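Local structure of tubulin-binding cofactor A (Leishmania major, 4CQI) at residues Val85-Leu99 and Leu112-Val126. The protein probably acts early in the tubulin folding pathway, capturing and stabilising beta-tubulin in a quasi-native conformation before microtubules assemble. Numbering follows the deposited sequence.
Sequences VNRIMASVKDLSDYL and LDLARATMADGQAAV
Knobs-into-holes packing between antiparallel helices is exemplified by Met-119, whose side chain enters the hole framed by Val-92, Leu-95, Ser-96 and Leu-99. Its CG lies 3.6 Å from Leu-95 CD2, while SD passes over the backbone of the opposing helix, 4.0 Å from Ser-96 N. A bend about the CG-SD bond (chi3 -71°) swings the methyl to Leu-99: the two side chains meet tip to tip, with Met-119 CE a tight 3.5 Å from Leu-99 CD1. The other branch of Leu-99 serves a second neighbour, as its CD2 slides past Leu-112 CD2 at 3.6 Å.

The segments belong to helices 67-100 and 109-125, the second and third members of the three-helix bundle of the TBCA family. Their axes run at 150° to each other and approach to 9.8 Å. Helix 67-100 is shared between two partners, for Ile-88 and Leu-95 also touch Leu-42 and Leu-28 of helix 23-62, and Asp-94 forms a salt bridge with Lys-31 there.

One level from Met-119 toward the C-terminus, at Gly-122, the helix backbone itself faces Ile-88. The isoleucine methyl CG2, anti to its own backbone nitrogen, rests on the bare Gly-122 CA at 3.8 Å. Towards the C-terminal end of helix 109-125, Met-89 folds back through bends at chi2 and chi3, so that its thioether, at the interface margin, crosses the Gln-123 side chain at about a right angle. The same group reaches Val-126 end-on, SD lying 3.9 Å from Val-126 CG2. Val-126, just past the last helical turn, turns its other methyl, CG1, to Val-85 CG1 at 3.7 Å.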
# COMPACT_ATOMS: atom_id res chain seq x y z
N VAL A 85 2.97 2.31 -4.24
CA VAL A 85 4.15 1.47 -4.22
C VAL A 85 5.25 2.08 -3.35
O VAL A 85 5.88 1.38 -2.55
CB VAL A 85 4.71 1.26 -5.65
CG1 VAL A 85 6.13 0.68 -5.58
CG2 VAL A 85 3.79 0.35 -6.47
N ASN A 86 5.50 3.38 -3.51
CA ASN A 86 6.59 4.06 -2.76
C ASN A 86 6.33 4.00 -1.24
O ASN A 86 7.27 3.78 -0.45
CB ASN A 86 6.80 5.49 -3.25
CG ASN A 86 7.22 5.54 -4.71
OD1 ASN A 86 7.75 4.55 -5.23
ND2 ASN A 86 6.95 6.71 -5.40
N ARG A 87 5.06 4.15 -0.86
CA ARG A 87 4.66 4.04 0.54
C ARG A 87 4.84 2.64 1.09
O ARG A 87 5.27 2.49 2.24
CB ARG A 87 3.22 4.55 0.79
CG ARG A 87 2.99 6.03 0.51
CD ARG A 87 1.50 6.35 0.50
NE ARG A 87 0.88 6.16 1.83
CZ ARG A 87 -0.06 5.28 2.14
NH1 ARG A 87 -0.59 4.45 1.22
NH2 ARG A 87 -0.51 5.26 3.39
N ILE A 88 4.53 1.61 0.31
CA ILE A 88 4.78 0.24 0.74
C ILE A 88 6.24 0.06 0.98
O ILE A 88 6.66 -0.43 2.04
CB ILE A 88 4.32 -0.83 -0.28
CG1 ILE A 88 2.78 -0.85 -0.37
CG2 ILE A 88 4.83 -2.21 0.13
CD1 ILE A 88 2.26 -1.57 -1.64
N MET A 89 7.06 0.45 -0.01
CA MET A 89 8.50 0.26 0.15
C MET A 89 9.09 1.02 1.33
O MET A 89 9.96 0.47 2.00
CB MET A 89 9.23 0.58 -1.15
CG MET A 89 8.86 -0.31 -2.31
SD MET A 89 9.39 -2.02 -2.13
CE MET A 89 8.16 -2.76 -1.16
N ALA A 90 8.63 2.23 1.61
CA ALA A 90 9.13 3.00 2.75
C ALA A 90 8.75 2.31 4.07
O ALA A 90 9.57 2.25 5.02
CB ALA A 90 8.62 4.45 2.71
N SER A 91 7.56 1.73 4.10
CA SER A 91 7.07 0.99 5.27
C SER A 91 7.83 -0.33 5.49
O SER A 91 8.14 -0.71 6.63
CB SER A 91 5.55 0.80 5.12
OG SER A 91 5.01 0.14 6.25
N VAL A 92 8.14 -1.02 4.40
CA VAL A 92 8.92 -2.25 4.45
C VAL A 92 10.30 -1.98 5.03
O VAL A 92 10.77 -2.71 5.92
CB VAL A 92 9.02 -2.95 3.08
CG1 VAL A 92 10.09 -4.07 3.11
CG2 VAL A 92 7.66 -3.50 2.63
N LYS A 93 10.94 -0.90 4.56
CA LYS A 93 12.28 -0.50 5.06
C LYS A 93 12.30 -0.10 6.53
O LYS A 93 13.21 -0.49 7.27
CB LYS A 93 12.86 0.67 4.24
CG LYS A 93 14.26 1.11 4.63
CD LYS A 93 15.28 0.03 4.32
CE LYS A 93 16.73 0.51 4.46
NZ LYS A 93 17.63 -0.70 4.42
N ASP A 94 11.28 0.64 6.94
CA ASP A 94 11.12 1.03 8.32
C ASP A 94 10.98 -0.19 9.24
O ASP A 94 11.64 -0.27 10.31
CB ASP A 94 9.91 1.94 8.46
CG ASP A 94 9.79 2.52 9.86
OD1 ASP A 94 10.73 3.25 10.28
OD2 ASP A 94 8.75 2.32 10.50
N LEU A 95 10.17 -1.16 8.82
CA LEU A 95 9.93 -2.37 9.59
C LEU A 95 11.17 -3.19 9.61
O LEU A 95 11.61 -3.67 10.67
CB LEU A 95 8.73 -3.16 9.01
CG LEU A 95 8.30 -4.47 9.65
CD1 LEU A 95 8.06 -4.36 11.17
CD2 LEU A 95 7.07 -5.06 8.94
N SER A 96 11.78 -3.38 8.45
CA SER A 96 13.01 -4.11 8.35
C SER A 96 14.16 -3.54 9.22
O SER A 96 14.89 -4.30 9.90
CB SER A 96 13.47 -4.13 6.88
OG SER A 96 14.67 -4.88 6.76
N ASP A 97 14.32 -2.23 9.20
CA ASP A 97 15.27 -1.54 10.09
C ASP A 97 14.94 -1.81 11.56
O ASP A 97 15.83 -2.09 12.33
CB ASP A 97 15.25 -0.03 9.85
CG ASP A 97 15.98 0.39 8.56
OD1 ASP A 97 16.58 -0.46 7.87
OD2 ASP A 97 15.92 1.60 8.25
N TYR A 98 13.67 -1.69 11.95
CA TYR A 98 13.26 -1.90 13.34
C TYR A 98 13.59 -3.30 13.82
O TYR A 98 14.05 -3.50 14.96
CB TYR A 98 11.76 -1.63 13.55
CG TYR A 98 11.39 -1.51 15.01
CD1 TYR A 98 11.82 -0.43 15.75
CD2 TYR A 98 10.64 -2.49 15.67
CE1 TYR A 98 11.53 -0.30 17.08
CE2 TYR A 98 10.34 -2.37 17.00
CZ TYR A 98 10.80 -1.28 17.72
OH TYR A 98 10.51 -1.13 19.06
N LEU A 99 13.35 -4.28 12.94
CA LEU A 99 13.66 -5.67 13.24
C LEU A 99 15.14 -5.92 13.45
O LEU A 99 15.51 -6.88 14.13
CB LEU A 99 13.09 -6.63 12.19
CG LEU A 99 11.56 -6.78 12.19
CD1 LEU A 99 11.10 -7.45 10.90
CD2 LEU A 99 11.09 -7.65 13.38
N LEU A 112 6.69 -11.97 15.04
CA LEU A 112 7.81 -11.97 14.10
C LEU A 112 7.47 -12.65 12.77
O LEU A 112 7.83 -12.14 11.68
CB LEU A 112 9.06 -12.62 14.73
CG LEU A 112 9.71 -11.89 15.89
CD1 LEU A 112 10.83 -12.80 16.42
CD2 LEU A 112 10.27 -10.54 15.42
N ASP A 113 6.74 -13.76 12.83
CA ASP A 113 6.33 -14.47 11.60
C ASP A 113 5.40 -13.57 10.81
O ASP A 113 5.55 -13.44 9.60
CB ASP A 113 5.61 -15.80 11.88
CG ASP A 113 6.53 -16.92 12.37
OD1 ASP A 113 7.77 -16.79 12.31
OD2 ASP A 113 6.01 -17.96 12.85
N LEU A 114 4.46 -12.93 11.49
CA LEU A 114 3.54 -12.03 10.83
C LEU A 114 4.28 -10.83 10.18
O LEU A 114 3.95 -10.42 9.06
CB LEU A 114 2.54 -11.52 11.84
CG LEU A 114 1.50 -10.55 11.30
CD1 LEU A 114 0.71 -11.21 10.18
CD2 LEU A 114 0.61 -10.06 12.43
N ALA A 115 5.24 -10.25 10.89
CA ALA A 115 6.02 -9.14 10.32
C ALA A 115 6.75 -9.61 9.04
O ALA A 115 6.71 -8.94 7.98
CB ALA A 115 7.03 -8.59 11.35
N ARG A 116 7.39 -10.78 9.09
CA ARG A 116 8.04 -11.31 7.90
C ARG A 116 7.05 -11.63 6.77
O ARG A 116 7.32 -11.34 5.59
CB ARG A 116 8.90 -12.52 8.24
CG ARG A 116 10.08 -12.18 9.13
CD ARG A 116 11.07 -13.34 9.22
NE ARG A 116 10.85 -14.20 10.38
CZ ARG A 116 11.36 -13.98 11.60
NH1 ARG A 116 12.13 -12.91 11.85
NH2 ARG A 116 11.09 -14.84 12.57
N ALA A 117 5.91 -12.25 7.09
CA ALA A 117 4.86 -12.52 6.07
C ALA A 117 4.35 -11.24 5.37
O ALA A 117 4.14 -11.21 4.14
CB ALA A 117 3.68 -13.30 6.71
N THR A 118 4.18 -10.19 6.16
CA THR A 118 3.60 -8.92 5.69
C THR A 118 4.62 -8.21 4.81
O THR A 118 4.26 -7.69 3.75
CB THR A 118 3.17 -8.03 6.87
OG1 THR A 118 2.26 -8.76 7.70
CG2 THR A 118 2.45 -6.76 6.41
N MET A 119 5.91 -8.22 5.20
CA MET A 119 6.97 -7.74 4.30
C MET A 119 7.00 -8.50 2.98
O MET A 119 7.07 -7.89 1.91
CB MET A 119 8.35 -7.77 4.99
CG MET A 119 8.45 -6.77 6.12
SD MET A 119 10.13 -6.63 6.81
CE MET A 119 10.26 -8.19 7.63
N ALA A 120 6.93 -9.83 3.04
CA ALA A 120 6.87 -10.64 1.82
C ALA A 120 5.65 -10.30 0.95
O ALA A 120 5.79 -10.17 -0.27
CB ALA A 120 6.93 -12.13 2.13
N ASP A 121 4.48 -10.11 1.57
CA ASP A 121 3.28 -9.61 0.85
C ASP A 121 3.51 -8.25 0.18
O ASP A 121 3.07 -8.05 -0.96
CB ASP A 121 2.04 -9.49 1.77
CG ASP A 121 1.52 -10.83 2.26
OD1 ASP A 121 1.79 -11.87 1.63
OD2 ASP A 121 0.80 -10.83 3.29
N GLY A 122 4.20 -7.33 0.86
CA GLY A 122 4.54 -6.01 0.24
C GLY A 122 5.48 -6.13 -0.97
O GLY A 122 5.22 -5.54 -2.01
N GLN A 123 6.53 -6.93 -0.83
CA GLN A 123 7.46 -7.17 -1.92
C GLN A 123 6.76 -7.83 -3.11
O GLN A 123 7.05 -7.52 -4.26
CB GLN A 123 8.58 -8.09 -1.47
CG GLN A 123 9.45 -7.53 -0.38
CD GLN A 123 10.43 -6.52 -0.88
OE1 GLN A 123 10.30 -5.99 -2.00
NE2 GLN A 123 11.46 -6.28 -0.10
N ALA A 124 5.86 -8.75 -2.82
CA ALA A 124 5.06 -9.39 -3.88
C ALA A 124 4.17 -8.37 -4.57
O ALA A 124 4.06 -8.35 -5.79
CB ALA A 124 4.22 -10.51 -3.29
N ALA A 125 3.55 -7.50 -3.78
CA ALA A 125 2.62 -6.51 -4.33
C ALA A 125 3.28 -5.56 -5.31
O ALA A 125 2.68 -5.19 -6.32
CB ALA A 125 1.91 -5.77 -3.20
N VAL A 126 4.51 -5.16 -5.04
CA VAL A 126 5.32 -4.40 -6.02
C VAL A 126 5.96 -5.48 -6.90
O VAL A 126 5.51 -6.62 -6.87
CB VAL A 126 6.30 -3.43 -5.31
CG1 VAL A 126 5.57 -2.68 -4.19
CG2 VAL A 126 7.51 -4.18 -4.76